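Local structure of ferulic acid esterase, AmCE1/Fae1A (Anaeromyces mucronatus, 5CXX) at residues Lys3-Ser7 and Phe270-Asn274; Pro24-Ile29 and Lys41-Leu46; Pro183-Pro187 and His196-Glu202. The protein probably acts as a feruloyl esterase of the alpha/beta-hydrolase type, hydrolysing feruloyl esters, and binds ferulic acid in a pocket. All coordinates share one frame; numbering follows the deposited sequence.

Only interaction 3 reaches the ligand: P183 and H196 touch the phenol end of ferulic acid, and H196 bonds to its oxygens. The other two contacts belong to the scaffold of the alpha/beta-hydrolase fold. Interaction 1 brings the two modelled chain ends together near edge strand 244-248, and along the chain the other two are nested within the loop it closes. Interaction 2 is the hairpin at the other edge of the same main sheet, its centre about 26 Å from that of interaction 1. Interactions 2 and 3 lie on opposite sides of the chain's centre, about 32 Å apart between centres, with nearest atoms about 20 Å apart. Interactions 1 and 3 have centres about 31 Å apart.

Interaction 1. Residues Lys3-Ser7 and Phe270-Asn274; sequences KLQIS and FGALN
K3 and L4 meet L273 and N274 where the first and last modelled residues of this alpha/beta-hydrolase come together, beside a type I beta turn that runs from G271 to N274. The contact is small and lies at the surface. One apolar touch, between methyls, is loose: L4 CD1 to L273 CD1 at 4.3 Å. L273 holds CG anti to its carbonyl carbon (chi1 -61°), which sends the isobutyl group across the gap to the N-terminal segment. Leucine suits both places: L4 also packs on I244, linking L273 to edge strand 244-248 through its own branched side chain.

K3 runs past L273 in the opposite sense. Its chain is extended until the last bond and then bends, laying CE 3.3 Å from L273 O and 3.2 Å from N274 ND2. A long, flexible lysine can do this at an exposed chain end, but its atoms are poorly ordered and the exact path is uncertain. NZ stays 3.7 Å from L273 O, farther than CE, so the methylene makes the closer approach.

The turn sets where L273 and N274 stand. Just before it, the F270 ring packs edge-to-face on Y175 and F270 O accepts a bond from K92. G271, with positive phi, takes a backbone shape that glycine adopts easily, and the turn is closed by N274 N donating to G271 O at 2.7 Å.

Interaction 2. Residues Pro24-Ile29 and Lys41-Leu46; sequences PTAKKI and KMNVIL
I29 and V44 meet because each carries a branch beside its own backbone nitrogen: CG1 of I29 (chi1 -59°) and CG2 of V44, whose CG1 is anti to the nitrogen (chi1 177°). These two branches come 3.8 Å apart across the beta hairpin of strands 26-33 and 38-45, the outer pair of the main alpha/beta-hydrolase sheet. Beta-branched residues suit extended strands, and here they give a compact apolar surface. M42 shares their face and, with I29, packs on Y136 of helix 125-140.

The backbones run antiparallel. K27 and V44 form one hydrogen-bonded pair, with V44 N to K27 O at 2.9 Å; I29 and M42 form the next, with I29 N to M42 O at 2.8 Å and pointing almost straight at the carbonyl. K28 and N43 face each other between them as a non-hydrogen-bonded pair.

K28 and N43 turn to the other face. The K28 chain is extended through CD, which lies 3.6 Å from K41 CD, so two lysines meet through methylenes; it then bends at chi3 (-67°), which takes NZ to salt bridges with E69 and D70. Those carboxylates probably offset the crowding of positive charge. N43 lays OD1 3.5 Å from K28 CA, and its ND2 donates to D70, so one acid holds both side chains.

Where the strands part, a water takes over: it donates to T25 O at 2.8 Å and accepts from L46 N at 3.0 Å. Beyond it the compact P24 ring closes over the end of strand 38-45, CB 3.5 Å from I45 CG2, tighter than usual.

Interaction 3. Residues Pro183-Pro187 and His196-Glu202; sequences PGITP and HEGLISE. With FER (3-(4-hydroxy-3-methoxyphenyl)-2-propenoic acid), chain D.
H196 and P183 together hold the phenol end of ferulic acid in the ligand pocket of this alpha/beta-hydrolase, P183 from the loop before strand 188-190, H196 from the end of strand 194-196. One N-H does double duty: H196 NE2 donates to the ligand's methoxy oxygen O3 at 3.0 Å (149° at the hydrogen) and to its hydroxyl oxygen O4 at 2.9 Å (135°), a bifurcated bond suited to two neighbouring oxygens. P183 fills the corner between ring and ligand. Its CB lies over one face of the imidazole, 4.2 Å from the ring centroid, in a CH-pi contact, while its CG reaches FER O4 at 3.4 Å. A compact, rigid proline ring can touch both, with CB toward the imidazole and CG toward the ligand.

With a leucine in place of H196, O3 and O4 would probably lose their shared donor and the ligand ring would be held less firmly in orientation.

Next come the groups that set the histidine. CG anti to the carbonyl carbon (chi1 -65°) brings the ring toward P183, ND1 makes a weak bond to G194 O, and D190, which also bonds to the ligand, packs against the H196 side chain. G184 lies beside H196, where a CB would press on CD2.

Farther out the two loops are stitched by backbone bonds. L199 N donates to G184 O, and I200 N reaches I185 O at 3.1 Å. G198 lies so close here that a CB would clash with T186 and P187. I185 and I200 lie alongside each other on the side of helix 157-168. Beyond, a water links the segments: it donates to E202 OE2 and to P187 O, and accepts from T186 OG1, at 2.7 Å each.

Interaction 1. Residues Lys3-Ser7 and Phe270-Asn274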
loop_
_atom_site.group_PDB
_atom_site.type_symbol
_atom_site.label_atom_id
_atom_site.label_comp_id
_atom_site.label_asym_id
_atom_site.label_seq_id
_atom_site.Cartn_x
_atom_site.Cartn_y
_atom_site.Cartn_z
ATOM N N LYS A 3 11.755 18.863 2.817
ATOM C CA LYS A 3 11.533 19.689 1.607
ATOM C C LYS A 3 10.370 19.159 0.762
ATOM O O LYS A 3 10.493 18.995 -0.451
ATOM C CB LYS A 3 12.801 19.735 0.745
ATOM C CG LYS A 3 13.693 18.507 0.914
ATOM C CD LYS A 3 15.098 18.712 0.391
ATOM C CE LYS A 3 15.949 17.445 0.532
ATOM N NZ LYS A 3 15.627 16.317 -0.392
ATOM N N LEU A 4 9.264 18.895 1.411
ATOM C CA LEU A 4 8.162 18.162 0.839
ATOM C C LEU A 4 7.346 19.013 -0.114
ATOM O O LEU A 4 6.755 19.960 0.301
ATOM C CB LEU A 4 7.304 17.744 2.021
ATOM C CG LEU A 4 5.963 17.056 1.900
ATOM C CD1 LEU A 4 6.178 15.595 1.534
ATOM C CD2 LEU A 4 5.213 17.167 3.210
ATOM N N GLN A 5 7.298 18.676 -1.384
ATOM C CA GLN A 5 6.423 19.414 -2.323
ATOM C C GLN A 5 5.375 18.488 -2.987
ATOM O O GLN A 5 5.658 17.853 -3.972
ATOM C CB GLN A 5 7.226 20.116 -3.418
ATOM C CG GLN A 5 8.634 20.520 -3.026
ATOM C CD GLN A 5 9.681 19.552 -3.570
ATOM O OE1 GLN A 5 9.542 18.326 -3.458
ATOM N NE2 GLN A 5 10.750 20.107 -4.143
ATOM N N ILE A 6 4.191 18.417 -2.392
ATOM C CA ILE A 6 3.182 17.482 -2.857
ATOM C C ILE A 6 2.626 17.971 -4.187
ATOM O O ILE A 6 2.310 19.181 -4.315
ATOM C CB ILE A 6 2.069 17.374 -1.779
ATOM C CG1 ILE A 6 2.681 16.874 -0.458
ATOM C CG2 ILE A 6 0.912 16.534 -2.270
ATOM C CD1 ILE A 6 3.221 15.435 -0.600
ATOM N N SER A 7 2.498 17.044 -5.141
ATOM C CA SER A 7 1.903 17.406 -6.413
ATOM C C SER A 7 0.647 16.588 -6.620
ATOM O O SER A 7 0.552 15.455 -6.182
ATOM C CB SER A 7 2.826 17.145 -7.572
ATOM O OG SER A 7 3.142 15.794 -7.542
ATOM N N PHE A 270 11.842 6.139 3.541
ATOM C CA PHE A 270 13.195 5.727 3.894
ATOM C C PHE A 270 14.201 6.876 3.927
ATOM O O PHE A 270 15.359 6.699 3.589
ATOM C CB PHE A 270 13.682 4.648 2.929
ATOM C CG PHE A 270 12.637 3.587 2.659
ATOM C CD1 PHE A 270 11.955 2.980 3.688
ATOM C CD2 PHE A 270 12.377 3.193 1.354
ATOM C CE1 PHE A 270 10.965 2.002 3.409
ATOM C CE2 PHE A 270 11.423 2.176 1.053
ATOM C CZ PHE A 270 10.709 1.591 2.102
ATOM N N GLY A 271 13.754 8.028 4.394
ATOM C CA GLY A 271 14.664 9.130 4.589
ATOM C C GLY A 271 15.103 9.837 3.313
ATOM O O GLY A 271 16.085 10.582 3.333
ATOM N N ALA A 272 14.374 9.640 2.215
ATOM C CA ALA A 272 14.752 10.245 0.921
ATOM C C ALA A 272 14.815 11.751 0.953
ATOM O O ALA A 272 15.542 12.333 0.146
ATOM C CB ALA A 272 13.745 9.804 -0.191
ATOM N N LEU A 273 14.059 12.376 1.856
ATOM C CA LEU A 273 14.102 13.826 1.996
ATOM C C LEU A 273 15.208 14.247 2.956
ATOM O O LEU A 273 15.391 15.452 3.165
ATOM C CB LEU A 273 12.757 14.354 2.482
ATOM C CG LEU A 273 11.596 14.041 1.516
ATOM C CD1 LEU A 273 10.290 14.368 2.190
ATOM C CD2 LEU A 273 11.762 14.856 0.227
ATOM N N ASN A 274 15.920 13.247 3.498
ATOM C CA ASN A 274 17.022 13.320 4.489
ATOM C C ASN A 274 16.504 13.503 5.902
ATOM O O ASN A 274 15.877 12.579 6.440
ATOM C CB ASN A 274 18.038 14.386 4.110
ATOM C CG ASN A 274 18.315 14.401 2.624
ATOM O OD1 ASN A 274 18.778 13.406 2.064
ATOM N ND2 ASN A 274 18.081 15.540 1.986
#

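Interaction 2. Residues Pro24-Ile29 and Lys41-Leu46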
loop_
_atom_site.group_PDB
_atom_site.type_symbol
_atom_site.label_atom_id
_atom_site.label_comp_id
_atom_site.label_asym_id
_atom_site.label_seq_id
_atom_site.Cartn_x
_atom_site.Cartn_y
_atom_site.Cartn_z
ATOM N N PRO A 24 13.680 -2.635 -12.737
ATOM C CA PRO A 24 13.668 -3.944 -12.090
ATOM C C PRO A 24 12.570 -4.802 -12.667
ATOM O O PRO A 24 11.687 -4.299 -13.367
ATOM C CB PRO A 24 13.327 -3.668 -10.642
ATOM C CG PRO A 24 12.717 -2.317 -10.659
ATOM C CD PRO A 24 13.201 -1.554 -11.857
ATOM N N THR A 25 12.691 -6.090 -12.421
ATOM C CA THR A 25 11.664 -7.027 -12.878
ATOM C C THR A 25 11.074 -7.776 -11.699
ATOM O O THR A 25 11.697 -7.960 -10.649
ATOM C CB THR A 25 12.234 -8.047 -13.872
ATOM O OG1 THR A 25 13.229 -8.813 -13.200
ATOM C CG2 THR A 25 12.896 -7.360 -15.033
ATOM N N ALA A 26 9.817 -8.180 -11.853
ATOM C CA ALA A 26 9.156 -8.953 -10.821
ATOM C C ALA A 26 9.437 -10.441 -10.994
ATOM O O ALA A 26 9.508 -10.967 -12.121
ATOM C CB ALA A 26 7.600 -8.763 -10.918
ATOM N N LYS A 27 9.603 -11.110 -9.851
ATOM C CA LYS A 27 9.699 -12.568 -9.806
ATOM C C LYS A 27 8.590 -13.090 -8.922
ATOM O O LYS A 27 8.452 -12.620 -7.765
ATOM C CB LYS A 27 11.036 -13.002 -9.231
ATOM C CG LYS A 27 11.177 -14.506 -9.051
ATOM C CD LYS A 27 11.452 -15.232 -10.343
ATOM C CE LYS A 27 11.567 -16.755 -10.114
ATOM N NZ LYS A 27 10.309 -17.190 -9.394
ATOM N N LYS A 28 7.806 -14.052 -9.428
ATOM C CA LYS A 28 6.722 -14.572 -8.609
ATOM C C LYS A 28 7.186 -15.709 -7.710
ATOM O O LYS A 28 7.804 -16.709 -8.181
ATOM C CB LYS A 28 5.551 -15.040 -9.488
ATOM C CG LYS A 28 4.283 -15.273 -8.618
ATOM C CD LYS A 28 3.020 -15.525 -9.488
ATOM C CE LYS A 28 2.620 -14.267 -10.283
ATOM N NZ LYS A 28 1.255 -14.497 -10.888
ATOM N N ILE A 29 6.983 -15.490 -6.420
ATOM C CA ILE A 29 7.405 -16.404 -5.388
ATOM C C ILE A 29 6.219 -17.168 -4.831
ATOM O O ILE A 29 5.160 -16.572 -4.531
ATOM C CB ILE A 29 8.105 -15.588 -4.229
ATOM C CG1 ILE A 29 9.333 -14.812 -4.772
ATOM C CG2 ILE A 29 8.436 -16.500 -3.017
ATOM C CD1 ILE A 29 10.276 -15.654 -5.576
ATOM N N LYS A 41 1.055 -16.852 -3.324
ATOM C CA LYS A 41 2.019 -16.216 -4.237
ATOM C C LYS A 41 2.191 -14.747 -3.908
ATOM O O LYS A 41 1.250 -14.093 -3.437
ATOM C CB LYS A 41 1.542 -16.325 -5.680
ATOM C CG LYS A 41 1.581 -17.881 -6.193
ATOM C CD LYS A 41 1.207 -18.047 -7.656
ATOM C CE LYS A 41 1.552 -19.452 -8.175
ATOM N NZ LYS A 41 1.369 -20.454 -7.109
ATOM N N MET A 42 3.404 -14.243 -4.166
ATOM C CA MET A 42 3.644 -12.784 -4.100
ATOM C C MET A 42 4.704 -12.473 -5.168
ATOM O O MET A 42 5.516 -13.342 -5.504
ATOM C CB MET A 42 4.164 -12.289 -2.713
ATOM C CG MET A 42 5.441 -13.024 -2.267
ATOM S SD MET A 42 5.678 -12.464 -0.547
ATOM C CE MET A 42 7.108 -13.485 -0.058
ATOM N N ASN A 43 4.714 -11.228 -5.684
ATOM C CA ASN A 43 5.851 -10.807 -6.498
ATOM C C ASN A 43 6.869 -10.122 -5.633
ATOM O O ASN A 43 6.545 -9.249 -4.806
ATOM C CB ASN A 43 5.414 -9.850 -7.583
ATOM C CG ASN A 43 4.644 -10.573 -8.676
ATOM O OD1 ASN A 43 5.161 -11.508 -9.285
ATOM N ND2 ASN A 43 3.390 -10.174 -8.903
ATOM N N VAL A 44 8.114 -10.501 -5.858
ATOM C CA VAL A 44 9.236 -9.782 -5.279
ATOM C C VAL A 44 9.998 -9.079 -6.404
ATOM O O VAL A 44 10.437 -9.724 -7.358
ATOM C CB VAL A 44 10.159 -10.732 -4.493
ATOM C CG1 VAL A 44 11.393 -9.974 -3.937
ATOM C CG2 VAL A 44 9.370 -11.348 -3.325
ATOM N N ILE A 45 10.197 -7.779 -6.228
ATOM C CA ILE A 45 10.881 -6.947 -7.228
ATOM C C ILE A 45 12.168 -6.416 -6.577
ATOM O O ILE A 45 12.121 -5.477 -5.761
ATOM C CB ILE A 45 9.952 -5.829 -7.676
ATOM C CG1 ILE A 45 8.639 -6.389 -8.277
ATOM C CG2 ILE A 45 10.720 -4.881 -8.657
ATOM C CD1 ILE A 45 7.462 -5.319 -8.141
ATOM N N LEU A 46 13.283 -7.059 -6.891
ATOM C CA LEU A 46 14.581 -6.617 -6.363
ATOM C C LEU A 46 15.084 -5.414 -7.131
ATOM O O LEU A 46 14.820 -5.296 -8.308
ATOM C CB LEU A 46 15.582 -7.764 -6.450
ATOM C CG LEU A 46 15.156 -8.986 -5.613
ATOM C CD1 LEU A 46 16.110 -10.174 -5.862
ATOM C CD2 LEU A 46 14.967 -8.693 -4.065
HETATM O O HOH W 1 14.961 -6.692 -10.602
HETATM O O HOH W 2 13.421 -9.232 -8.897
#

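Interaction 3. Residues Pro183-Pro187 and His196-Glu202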
loop_
_atom_site.group_PDB
_atom_site.type_symbol
_atom_site.label_atom_id
_atom_site.label_comp_id
_atom_site.label_asym_id
_atom_site.label_seq_id
_atom_site.Cartn_x
_atom_site.Cartn_y
_atom_site.Cartn_z
ATOM N N PRO A 183 -14.193 2.193 1.891
ATOM C CA PRO A 183 -14.947 2.363 3.147
ATOM C C PRO A 183 -14.731 1.222 4.109
ATOM O O PRO A 183 -14.368 0.097 3.714
ATOM C CB PRO A 183 -16.414 2.374 2.712
ATOM C CG PRO A 183 -16.421 1.661 1.316
ATOM C CD PRO A 183 -15.085 2.029 0.711
ATOM N N GLY A 184 -14.996 1.509 5.388
ATOM C CA GLY A 184 -15.130 0.488 6.412
ATOM C C GLY A 184 -13.972 0.328 7.379
ATOM O O GLY A 184 -14.030 -0.581 8.259
ATOM N N ILE A 185 -12.941 1.171 7.276
ATOM C CA ILE A 185 -11.951 1.128 8.374
ATOM C C ILE A 185 -12.724 1.444 9.665
ATOM O O ILE A 185 -12.549 0.796 10.703
ATOM C CB ILE A 185 -10.830 2.151 8.216
ATOM C CG1 ILE A 185 -10.020 1.766 6.969
ATOM C CG2 ILE A 185 -9.912 2.164 9.485
ATOM C CD1 ILE A 185 -8.994 2.858 6.645
ATOM N N THR A 186 -13.544 2.485 9.571
ATOM C CA THR A 186 -14.391 2.960 10.681
ATOM C C THR A 186 -15.867 2.810 10.199
ATOM O O THR A 186 -16.106 2.453 9.026
ATOM C CB THR A 186 -14.053 4.424 10.993
ATOM O OG1 THR A 186 -14.011 5.118 9.750
ATOM C CG2 THR A 186 -12.637 4.533 11.649
ATOM N N PRO A 187 -16.854 3.006 11.062
ATOM C CA PRO A 187 -18.231 2.746 10.620
ATOM C C PRO A 187 -18.652 3.639 9.477
ATOM O O PRO A 187 -18.341 4.855 9.430
ATOM C CB PRO A 187 -19.068 3.045 11.869
ATOM C CG PRO A 187 -18.113 2.811 13.042
ATOM C CD PRO A 187 -16.810 3.356 12.500
ATOM N N HIS A 196 -21.305 -0.735 6.917
ATOM C CA HIS A 196 -19.986 -1.227 7.256
ATOM C C HIS A 196 -19.821 -1.032 8.760
ATOM O O HIS A 196 -19.853 0.114 9.200
ATOM C CB HIS A 196 -18.912 -0.449 6.532
ATOM C CG HIS A 196 -18.945 -0.621 5.049
ATOM N ND1 HIS A 196 -20.001 -0.216 4.259
ATOM C CD2 HIS A 196 -18.041 -1.182 4.208
ATOM C CE1 HIS A 196 -19.739 -0.504 2.988
ATOM N NE2 HIS A 196 -18.556 -1.083 2.930
ATOM N N GLU A 197 -19.705 -2.095 9.548
ATOM C CA GLU A 197 -19.634 -1.901 10.998
ATOM C C GLU A 197 -18.385 -1.162 11.470
ATOM O O GLU A 197 -18.433 -0.500 12.548
ATOM C CB GLU A 197 -19.725 -3.248 11.705
ATOM C CG GLU A 197 -21.079 -3.884 11.433
ATOM C CD GLU A 197 -22.242 -3.184 12.161
ATOM O OE1 GLU A 197 -22.015 -2.281 13.010
ATOM O OE2 GLU A 197 -23.403 -3.474 11.787
ATOM N N GLY A 198 -17.317 -1.244 10.673
ATOM C CA GLY A 198 -16.051 -0.614 11.010
ATOM C C GLY A 198 -15.121 -1.637 11.682
ATOM O O GLY A 198 -15.545 -2.380 12.592
ATOM N N LEU A 199 -13.857 -1.658 11.262
ATOM C CA LEU A 199 -12.896 -2.437 11.998
ATOM C C LEU A 199 -12.619 -1.889 13.383
ATOM O O LEU A 199 -12.342 -2.641 14.322
ATOM C CB LEU A 199 -11.601 -2.476 11.200
ATOM C CG LEU A 199 -11.705 -3.165 9.813
ATOM C CD1 LEU A 199 -10.425 -3.003 8.957
ATOM C CD2 LEU A 199 -12.040 -4.644 9.937
ATOM N N ILE A 200 -12.683 -0.560 13.484
ATOM C CA ILE A 200 -12.401 0.153 14.717
ATOM C C ILE A 200 -13.379 1.325 14.785
ATOM O O ILE A 200 -13.955 1.694 13.757
ATOM C CB ILE A 200 -10.947 0.675 14.785
ATOM C CG1 ILE A 200 -10.612 1.481 13.540
ATOM C CG2 ILE A 200 -10.009 -0.580 14.941
ATOM C CD1 ILE A 200 -9.179 2.099 13.523
ATOM N N SER A 201 -13.509 1.955 15.949
ATOM C CA SER A 201 -14.251 3.199 16.000
ATOM C C SER A 201 -13.406 4.367 15.435
ATOM O O SER A 201 -12.187 4.283 15.323
ATOM C CB SER A 201 -14.644 3.520 17.433
ATOM O OG SER A 201 -13.461 3.842 18.186
ATOM N N GLU A 202 -14.047 5.492 15.150
ATOM C CA GLU A 202 -13.292 6.655 14.718
ATOM C C GLU A 202 -12.241 7.097 15.762
ATOM O O GLU A 202 -11.118 7.377 15.412
ATOM C CB GLU A 202 -14.292 7.789 14.419
ATOM C CG GLU A 202 -15.138 7.441 13.171
ATOM C CD GLU A 202 -16.070 8.564 12.746
ATOM O OE1 GLU A 202 -16.266 9.517 13.548
ATOM O OE2 GLU A 202 -16.650 8.490 11.634
HETATM C C4 FER D . -17.113 -1.046 -0.707
HETATM C C5 FER D . -16.893 -0.464 -1.989
HETATM C C6 FER D . -15.695 -0.646 -2.615
HETATM C C3 FER D . -16.049 -1.723 -0.084
HETATM C C2 FER D . -14.849 -1.939 -0.706
HETATM C C1 FER D . -14.656 -1.388 -1.960
HETATM C C10 FER D . -15.217 -2.681 1.834
HETATM C C7 FER D . -13.356 -1.644 -2.642
HETATM C C8 FER D . -13.136 -1.473 -3.957
HETATM C C9 FER D . -11.744 -1.778 -4.506
HETATM O O1 FER D . -10.796 -2.210 -3.777
HETATM O O2 FER D . -11.551 -1.623 -5.740
HETATM O O4 FER D . -18.263 -0.929 0.011
HETATM O O3 FER D . -16.371 -2.199 1.153
HETATM O O HOH W 3 -16.108 -2.423 8.499
HETATM O O HOH W 4 -16.305 6.523 9.774
#